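Cellobiose 2-epimerase (Ruminococcus albus, PDB 3VW5) catalyses the reversible epimerization of cellobiose to 4-O-beta-D-glucosyl-D-mannose, and is built as an (alpha/alpha)6 barrel. Local coordinates at residues Asn19-Asp24 with Leu37-Lys42; Asp237-Gly242 with Ser275-Asp280. The protein carries 2 engineered substitutions. All coordinates share one frame; numbering follows the deposited sequence.

Interaction 1: Asn19-Asp24 with Leu37-Lys42; sequences NKLRDD and LELDKK. Engineered in segment 37-42: Glu-38 (natural residue Gly).
Leu-21 and Leu-39 meet methyl to methyl in the long connection that follows helix 2-19, the first helix of the chain in this (alpha/alpha)6-barrel enzyme, and precedes strand 45-46. Apart from Asn-19, the last residue of the helix, both segments are irregular. Residues 19-22 make a type I beta turn as the helix ends, closed by a weak Arg-22 N to Asn-19 O bond, and the chain then returns past this turn along 37-42. The packed part is small and purely apolar: Leu-21 CD2 lies 3.7 Å from Leu-39 CD1, and the two side chains slide past each other in opposite directions. Leu-39 reaches across because its CG stands opposite the backbone N (chi1 178°), while Leu-21 keeps CG beside its own N; each leucine offers a single methyl. Leu-21 is buried and also rests on Tyr-30, which belongs to the loop between the segments and whose backbone is hydrogen-bonded to that of Leu-21.

Beside this pair the fit is loose. Asp-23 points toward 37-42, yet its OD1 comes no closer than 4.5 Å to Lys-41 O, too far for a bond and with an acceptor on both sides. The carboxylate is satisfied by other groups: OD1 forms a salt bridge with Lys-45 and OD2 accepts from the backbone N of Asn-26, which probably favours its charged form despite burial. Lys-41 lies on the exposed flank, its NZ weakly bonded to the Tyr-30 hydroxyl. On the far flank of 19-24, Arg-22 turns from the contact to pair with the exposed Asp-24. Past Leu-39 the chain bends through an Asx turn, in which Lys-42 N meets Asp-40 OD1 at 3.2 Å from above the carboxylate plane.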
ATOM      1  N   ASN A  19      -7.640  13.286 -10.945  1.00 40.17           N
ATOM      2  CA  ASN A  19      -7.216  14.355 -11.851  1.00 38.44           C
ATOM      3  C   ASN A  19      -7.624  15.739 -11.359  1.00 40.39           C
ATOM      4  O   ASN A  19      -6.872  16.704 -11.520  1.00 42.26           O
ATOM      5  CB  ASN A  19      -7.740  14.122 -13.269  1.00 37.64           C
ATOM      6  CG  ASN A  19      -7.043  12.969 -13.973  1.00 43.73           C
ATOM      7  OD1 ASN A  19      -6.011  12.469 -13.511  1.00 40.75           O
ATOM      8  ND2 ASN A  19      -7.605  12.542 -15.104  1.00 39.37           N
ATOM      9  N   LYS A  20      -8.801  15.838 -10.742  1.00 38.18           N
ATOM     10  CA  LYS A  20      -9.309  17.128 -10.279  1.00 35.72           C
ATOM     11  C   LYS A  20      -8.597  17.624  -9.040  1.00 37.30           C
ATOM     12  O   LYS A  20      -8.800  18.758  -8.620  1.00 43.29           O
ATOM     13  CB  LYS A  20     -10.810  17.066 -10.003  1.00 41.29           C
ATOM     14  CG  LYS A  20     -11.642  16.583 -11.188  1.00 52.32           C
ATOM     15  CD  LYS A  20     -13.149  16.649 -10.891  1.00 52.72           C
ATOM     16  CE  LYS A  20     -13.956  15.860 -11.938  1.00 67.06           C
ATOM     17  NZ  LYS A  20     -13.635  16.269 -13.353  1.00 63.49           N
ATOM     18  N   LEU A  21      -7.771  16.776  -8.444  1.00 40.23           N
ATOM     19  CA  LEU A  21      -7.079  17.147  -7.212  1.00 41.06           C
ATOM     20  C   LEU A  21      -5.670  17.652  -7.449  1.00 40.85           C
ATOM     21  O   LEU A  21      -4.962  17.963  -6.502  1.00 40.98           O
ATOM     22  CB  LEU A  21      -7.063  15.981  -6.226  1.00 41.29           C
ATOM     23  CG  LEU A  21      -8.439  15.710  -5.629  1.00 38.52           C
ATOM     24  CD1 LEU A  21      -8.427  14.427  -4.816  1.00 39.07           C
ATOM     25  CD2 LEU A  21      -8.874  16.890  -4.779  1.00 39.25           C
ATOM     26  N   ARG A  22      -5.270  17.724  -8.715  1.00 42.40           N
ATOM     27  CA  ARG A  22      -3.994  18.328  -9.081  1.00 41.71           C
ATOM     28  C   ARG A  22      -3.926  19.793  -8.630  1.00 45.33           C
ATOM     29  O   ARG A  22      -4.839  20.579  -8.883  1.00 48.83           O
ATOM     30  CB  ARG A  22      -3.772  18.222 -10.587  1.00 41.58           C
ATOM     31  CG  ARG A  22      -2.357  18.522 -11.027  1.00 44.04           C
ATOM     32  CD  ARG A  22      -2.181  18.451 -12.552  1.00 45.57           C
ATOM     33  NE  ARG A  22      -1.042  19.268 -12.983  1.00 46.84           N
ATOM     34  CZ  ARG A  22      -0.121  18.880 -13.863  1.00 46.83           C
ATOM     35  NH1 ARG A  22      -0.196  17.679 -14.440  1.00 40.05           N
ATOM     36  NH2 ARG A  22       0.875  19.705 -14.168  1.00 42.51           N
ATOM     37  N   ASP A  23      -2.846  20.144  -7.943  1.00 46.71           N
ATOM     38  CA  ASP A  23      -2.602  21.517  -7.510  1.00 46.13           C
ATOM     39  C   ASP A  23      -1.505  22.156  -8.370  1.00 52.18           C
ATOM     40  O   ASP A  23      -0.307  21.963  -8.118  1.00 50.34           O
ATOM     41  CB  ASP A  23      -2.200  21.542  -6.034  1.00 43.25           C
ATOM     42  CG  ASP A  23      -2.113  22.946  -5.478  1.00 52.97           C
ATOM     43  OD1 ASP A  23      -2.125  23.123  -4.227  1.00 49.31           O
ATOM     44  OD2 ASP A  23      -2.042  23.881  -6.305  1.00 49.87           O
ATOM     45  N   ASP A  24      -1.914  22.903  -9.391  1.00 51.71           N
ATOM     46  CA  ASP A  24      -0.957  23.596 -10.249  1.00 49.49           C
ATOM     47  C   ASP A  24      -0.543  24.937  -9.651  1.00 48.76           C
ATOM     48  O   ASP A  24       0.396  25.566 -10.120  1.00 58.31           O
ATOM     49  CB  ASP A  24      -1.522  23.802 -11.654  1.00 45.08           C
ATOM     50  CG  ASP A  24      -1.764  22.498 -12.385  1.00 50.85           C
ATOM     51  OD1 ASP A  24      -0.803  21.708 -12.536  1.00 51.19           O
ATOM     52  OD2 ASP A  24      -2.921  22.265 -12.809  1.00 51.50           O
ATOM     53  N   LEU A  37     -17.295  15.984   1.327  1.00 40.52           N
ATOM     54  CA  LEU A  37     -16.773  16.418   0.028  1.00 47.32           C
ATOM     55  C   LEU A  37     -16.401  17.903  -0.028  1.00 43.60           C
ATOM     56  O   LEU A  37     -16.391  18.501  -1.099  1.00 40.91           O
ATOM     57  CB  LEU A  37     -17.719  16.029  -1.121  1.00 41.88           C
ATOM     58  CG  LEU A  37     -18.041  14.534  -1.232  1.00 45.97           C
ATOM     59  CD1 LEU A  37     -18.913  14.250  -2.440  1.00 42.24           C
ATOM     60  CD2 LEU A  37     -16.760  13.693  -1.291  1.00 42.96           C
ATOM     61  N   GLU A  38     -16.096  18.474   1.136  1.00 44.10           N
ATOM     62  CA  GLU A  38     -15.531  19.819   1.240  1.00 49.04           C
ATOM     63  C   GLU A  38     -13.998  19.743   1.132  1.00 52.05           C
ATOM     64  O   GLU A  38     -13.340  19.029   1.897  1.00 52.86           O
ATOM     65  CB  GLU A  38     -15.952  20.474   2.567  1.00 47.25           C
ATOM     66  CG  GLU A  38     -16.605  21.854   2.441  1.00 59.55           C
ATOM     67  CD  GLU A  38     -15.596  23.018   2.563  1.00 85.59           C
ATOM     68  OE1 GLU A  38     -14.944  23.376   1.534  1.00 81.81           O
ATOM     69  OE2 GLU A  38     -15.454  23.583   3.689  1.00 81.65           O
ATOM     70  N   LEU A  39     -13.442  20.480   0.178  1.00 48.68           N
ATOM     71  CA  LEU A  39     -12.016  20.457  -0.118  1.00 44.24           C
ATOM     72  C   LEU A  39     -11.228  21.560   0.599  1.00 46.81           C
ATOM     73  O   LEU A  39     -11.627  22.718   0.575  1.00 53.19           O
ATOM     74  CB  LEU A  39     -11.845  20.615  -1.620  1.00 40.11           C
ATOM     75  CG  LEU A  39     -10.423  20.662  -2.156  1.00 52.85           C
ATOM     76  CD1 LEU A  39      -9.806  19.274  -2.059  1.00 44.09           C
ATOM     77  CD2 LEU A  39     -10.413  21.203  -3.604  1.00 48.48           C
ATOM     78  N   ASP A  40     -10.110  21.205   1.232  1.00 48.67           N
ATOM     79  CA  ASP A  40      -9.227  22.199   1.849  1.00 47.37           C
ATOM     80  C   ASP A  40      -7.929  22.318   1.070  1.00 49.56           C
ATOM     81  O   ASP A  40      -6.965  21.621   1.365  1.00 52.93           O
ATOM     82  CB  ASP A  40      -8.912  21.848   3.310  1.00 47.89           C
ATOM     83  CG  ASP A  40      -8.068  22.926   4.019  1.00 52.97           C
ATOM     84  OD1 ASP A  40      -7.985  24.074   3.521  1.00 53.52           O
ATOM     85  OD2 ASP A  40      -7.497  22.629   5.097  1.00 52.19           O
ATOM     86  N   LYS A  41      -7.906  23.205   0.078  1.00 53.77           N
ATOM     87  CA  LYS A  41      -6.730  23.381  -0.773  1.00 50.70           C
ATOM     88  C   LYS A  41      -5.514  23.773   0.045  1.00 47.18           C
ATOM     89  O   LYS A  41      -4.384  23.575  -0.379  1.00 55.63           O
ATOM     90  CB  LYS A  41      -6.992  24.417  -1.871  1.00 48.34           C
ATOM     91  CG  LYS A  41      -8.121  24.047  -2.815  1.00 50.90           C
ATOM     92  CD  LYS A  41      -8.231  25.025  -3.991  1.00 54.36           C
ATOM     93  CE  LYS A  41      -9.375  24.640  -4.937  1.00 54.06           C
ATOM     94  NZ  LYS A  41      -9.145  25.107  -6.339  1.00 64.27           N
ATOM     95  N   LYS A  42      -5.755  24.308   1.230  1.00 46.39           N
ATOM     96  CA  LYS A  42      -4.686  24.789   2.087  1.00 52.09           C
ATOM     97  C   LYS A  42      -4.245  23.771   3.152  1.00 51.76           C
ATOM     98  O   LYS A  42      -3.427  24.084   4.014  1.00 51.36           O
ATOM     99  CB  LYS A  42      -5.117  26.102   2.755  1.00 57.10           C
ATOM    100  CG  LYS A  42      -4.231  27.297   2.415  1.00 63.81           C
ATOM    101  CD  LYS A  42      -4.507  27.863   1.019  1.00 59.54           C
ATOM    102  CE  LYS A  42      -5.431  29.093   1.093  1.00 71.95           C
ATOM    103  NZ  LYS A  42      -5.103  30.023   2.238  1.00 72.60           N
TER

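Interaction 2: Asp237-Gly242 with Ser275-Asp280; sequences DIHSYG and SHNIQD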
ATOM      1  N   ASP A 237      -2.264  -8.278  20.532  1.00 44.42           N
ATOM      2  CA  ASP A 237      -2.760  -9.484  19.898  1.00 40.28           C
ATOM      3  C   ASP A 237      -3.716  -9.112  18.774  1.00 45.44           C
ATOM      4  O   ASP A 237      -4.936  -9.208  18.917  1.00 45.05           O
ATOM      5  CB  ASP A 237      -3.469 -10.350  20.933  1.00 46.61           C
ATOM      6  CG  ASP A 237      -4.034 -11.638  20.343  1.00 51.66           C
ATOM      7  OD1 ASP A 237      -4.887 -12.249  21.028  1.00 49.96           O
ATOM      8  OD2 ASP A 237      -3.632 -12.025  19.214  1.00 43.87           O
ATOM      9  N   ILE A 238      -3.157  -8.674  17.654  1.00 44.51           N
ATOM     10  CA  ILE A 238      -3.970  -8.172  16.562  1.00 37.91           C
ATOM     11  C   ILE A 238      -3.829  -9.053  15.330  1.00 40.67           C
ATOM     12  O   ILE A 238      -2.729  -9.435  14.936  1.00 39.88           O
ATOM     13  CB  ILE A 238      -3.633  -6.707  16.245  1.00 36.58           C
ATOM     14  CG1 ILE A 238      -4.053  -5.826  17.416  1.00 39.05           C
ATOM     15  CG2 ILE A 238      -4.337  -6.248  14.982  1.00 37.56           C
ATOM     16  CD1 ILE A 238      -3.417  -4.482  17.382  1.00 52.78           C
ATOM     17  N   HIS A 239      -4.962  -9.407  14.740  1.00 39.18           N
ATOM     18  CA  HIS A 239      -4.940 -10.035  13.438  1.00 38.86           C
ATOM     19  C   HIS A 239      -5.580  -9.084  12.424  1.00 37.56           C
ATOM     20  O   HIS A 239      -6.798  -8.854  12.438  1.00 39.28           O
ATOM     21  CB  HIS A 239      -5.635 -11.394  13.467  1.00 36.10           C
ATOM     22  CG  HIS A 239      -5.371 -12.218  12.249  1.00 41.30           C
ATOM     23  ND1 HIS A 239      -5.691 -13.553  12.164  1.00 41.95           N
ATOM     24  CD2 HIS A 239      -4.811 -11.890  11.057  1.00 39.22           C
ATOM     25  CE1 HIS A 239      -5.341 -14.016  10.976  1.00 42.03           C
ATOM     26  NE2 HIS A 239      -4.809 -13.024  10.285  1.00 41.12           N
ATOM     27  N   SER A 240      -4.750  -8.495  11.572  1.00 35.78           N
ATOM     28  CA  SER A 240      -5.249  -7.591  10.545  1.00 35.05           C
ATOM     29  C   SER A 240      -5.476  -8.371   9.255  1.00 34.58           C
ATOM     30  O   SER A 240      -4.550  -8.630   8.488  1.00 36.16           O
ATOM     31  CB  SER A 240      -4.297  -6.410  10.341  1.00 36.03           C
ATOM     32  OG  SER A 240      -4.590  -5.684   9.160  1.00 34.76           O
ATOM     33  N   TYR A 241      -6.723  -8.770   9.047  1.00 34.56           N
ATOM     34  CA  TYR A 241      -7.113  -9.517   7.858  1.00 41.46           C
ATOM     35  C   TYR A 241      -6.653  -8.861   6.540  1.00 37.73           C
ATOM     36  O   TYR A 241      -6.257  -9.552   5.585  1.00 36.80           O
ATOM     37  CB  TYR A 241      -8.629  -9.679   7.833  1.00 37.48           C
ATOM     38  CG  TYR A 241      -9.224 -10.281   9.086  1.00 40.29           C
ATOM     39  CD1 TYR A 241      -8.620 -11.365   9.719  1.00 40.55           C
ATOM     40  CD2 TYR A 241     -10.407  -9.774   9.631  1.00 37.57           C
ATOM     41  CE1 TYR A 241      -9.169 -11.928  10.859  1.00 38.24           C
ATOM     42  CE2 TYR A 241     -10.963 -10.324  10.770  1.00 38.54           C
ATOM     43  CZ  TYR A 241     -10.344 -11.403  11.377  1.00 41.59           C
ATOM     44  OH  TYR A 241     -10.912 -11.954  12.502  1.00 39.76           O
ATOM     45  N   GLY A 242      -6.735  -7.534   6.488  1.00 36.05           N
ATOM     46  CA  GLY A 242      -6.350  -6.775   5.314  1.00 34.66           C
ATOM     47  C   GLY A 242      -4.893  -6.971   4.949  1.00 34.54           C
ATOM     48  O   GLY A 242      -4.565  -7.313   3.811  1.00 36.82           O
ATOM     49  N   SER A 275      -4.185 -17.432   2.466  1.00 44.32           N
ATOM     50  CA  SER A 275      -5.369 -17.173   1.661  1.00 42.07           C
ATOM     51  C   SER A 275      -6.570 -17.992   2.106  1.00 45.93           C
ATOM     52  O   SER A 275      -7.673 -17.457   2.247  1.00 47.14           O
ATOM     53  CB  SER A 275      -5.090 -17.469   0.200  1.00 42.77           C
ATOM     54  OG  SER A 275      -4.485 -16.354  -0.410  1.00 48.19           O
ATOM     55  N   HIS A 276      -6.377 -19.292   2.299  1.00 44.54           N
ATOM     56  CA  HIS A 276      -7.505 -20.129   2.674  1.00 46.65           C
ATOM     57  C   HIS A 276      -8.020 -19.697   4.020  1.00 46.19           C
ATOM     58  O   HIS A 276      -9.230 -19.605   4.218  1.00 49.54           O
ATOM     59  CB  HIS A 276      -7.158 -21.627   2.689  1.00 45.21           C
ATOM     60  CG  HIS A 276      -7.224 -22.266   1.335  1.00 50.79           C
ATOM     61  ND1 HIS A 276      -8.427 -22.534   0.702  1.00 49.98           N
ATOM     62  CD2 HIS A 276      -6.238 -22.654   0.479  1.00 51.19           C
ATOM     63  CE1 HIS A 276      -8.171 -23.080  -0.492  1.00 56.35           C
ATOM     64  NE2 HIS A 276      -6.853 -23.169  -0.646  1.00 48.06           N
ATOM     65  N   ASN A 277      -7.098 -19.418   4.935  1.00 42.97           N
ATOM     66  CA  ASN A 277      -7.479 -18.974   6.268  1.00 40.84           C
ATOM     67  C   ASN A 277      -8.353 -17.721   6.242  1.00 44.47           C
ATOM     68  O   ASN A 277      -9.409 -17.694   6.865  1.00 42.77           O
ATOM     69  CB  ASN A 277      -6.263 -18.735   7.149  1.00 40.84           C
ATOM     70  CG  ASN A 277      -6.624 -18.725   8.620  1.00 48.81           C
ATOM     71  OD1 ASN A 277      -7.273 -19.652   9.109  1.00 51.06           O
ATOM     72  ND2 ASN A 277      -6.233 -17.670   9.329  1.00 43.55           N
ATOM     73  N   ILE A 278      -7.915 -16.696   5.510  1.00 41.61           N
ATOM     74  CA  ILE A 278      -8.643 -15.434   5.420  1.00 43.65           C
ATOM     75  C   ILE A 278     -10.041 -15.609   4.822  1.00 44.15           C
ATOM     76  O   ILE A 278     -11.018 -15.026   5.308  1.00 42.16           O
ATOM     77  CB  ILE A 278      -7.836 -14.378   4.631  1.00 43.41           C
ATOM     78  CG1 ILE A 278      -6.658 -13.925   5.485  1.00 41.93           C
ATOM     79  CG2 ILE A 278      -8.707 -13.164   4.296  1.00 35.75           C
ATOM     80  CD1 ILE A 278      -7.102 -13.320   6.805  1.00 38.92           C
ATOM     81  N   GLN A 279     -10.125 -16.419   3.774  1.00 43.41           N
ATOM     82  CA  GLN A 279     -11.399 -16.728   3.136  1.00 42.61           C
ATOM     83  C   GLN A 279     -12.386 -17.411   4.093  1.00 44.28           C
ATOM     84  O   GLN A 279     -13.591 -17.142   4.052  1.00 52.16           O
ATOM     85  CB  GLN A 279     -11.164 -17.590   1.895  1.00 36.76           C
ATOM     86  CG  GLN A 279     -12.416 -17.930   1.130  1.00 38.63           C
ATOM     87  CD  GLN A 279     -12.131 -18.794  -0.065  1.00 46.27           C
ATOM     88  OE1 GLN A 279     -12.470 -18.437  -1.193  1.00 47.41           O
ATOM     89  NE2 GLN A 279     -11.489 -19.941   0.169  1.00 49.97           N
ATOM     90  N   ASP A 280     -11.879 -18.273   4.968  1.00 42.54           N
ATOM     91  CA  ASP A 280     -12.737 -18.989   5.908  1.00 48.93           C
ATOM     92  C   ASP A 280     -13.161 -18.125   7.104  1.00 47.44           C
ATOM     93  O   ASP A 280     -14.271 -18.265   7.632  1.00 56.80           O
ATOM     94  CB  ASP A 280     -12.048 -20.283   6.381  1.00 53.54           C
ATOM     95  CG  ASP A 280     -12.859 -21.034   7.451  1.00 75.30           C
ATOM     96  OD1 ASP A 280     -12.231 -21.633   8.371  1.00 70.98           O
ATOM     97  OD2 ASP A 280     -14.124 -21.024   7.381  1.00 80.11           O
TER
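Ile-278 directs its CD1 methyl at Tyr-241 and His-239, joining the start of helix 241-258 and the end of strand 238-240 to helix 261-281, the next helix of the chain. The isoleucine has CG1 beside the backbone N (chi1 -72°) and a second bend at chi2 -59°. Its CD1 thereby comes 3.8 Å from Tyr-241 CD1 and 3.9 Å from Tyr-241 CA, so the methyl meets both the ring's CD1 and the backbone of the first helical turn. The same methyl lies 4.2 Å from His-239 NE2. Within 237-242 the tyrosine is folded against the histidine: Tyr-241 CD1 sits 4.0 Å above the imidazole plane, over its centre. His-239 extends toward helix 261-281 because CG stands anti to its N. Asn-277, similarly extended, brings ND2 to the imidazole edge, 4.1 Å from His-239 CE1, with amide and ring planes only 16° apart. That nearly flat meeting is van der Waals in character, since CE1 is no acceptor. His-239 NE2 hydrogen-bonds to Asp-244 OD1, further along helix 241-258, which probably helps to fix the ring's rotation and leaves dispersion and shape to hold this buried contact together.

In the fold
Interaction 1 closes before interaction 2 opens along the chain, and the two share no helix, strand or sheet. Their centres are 35 Å apart, on opposite sides of the chain's centre, and their nearest atoms are about 24 Å apart. Residues 19-24 and 37-42 belong to the connection between helix 2-19 and strand 45-46, in the outer part of the molecule. Residues 237-242 and 275-280 instead join successive helices, 241-258 and 261-281, where strand 238-240 leads from an antiparallel sheet into the first of them. One contact therefore packs a loop against itself, the other a strand-helix junction against a helix, at separate places in a single barrel.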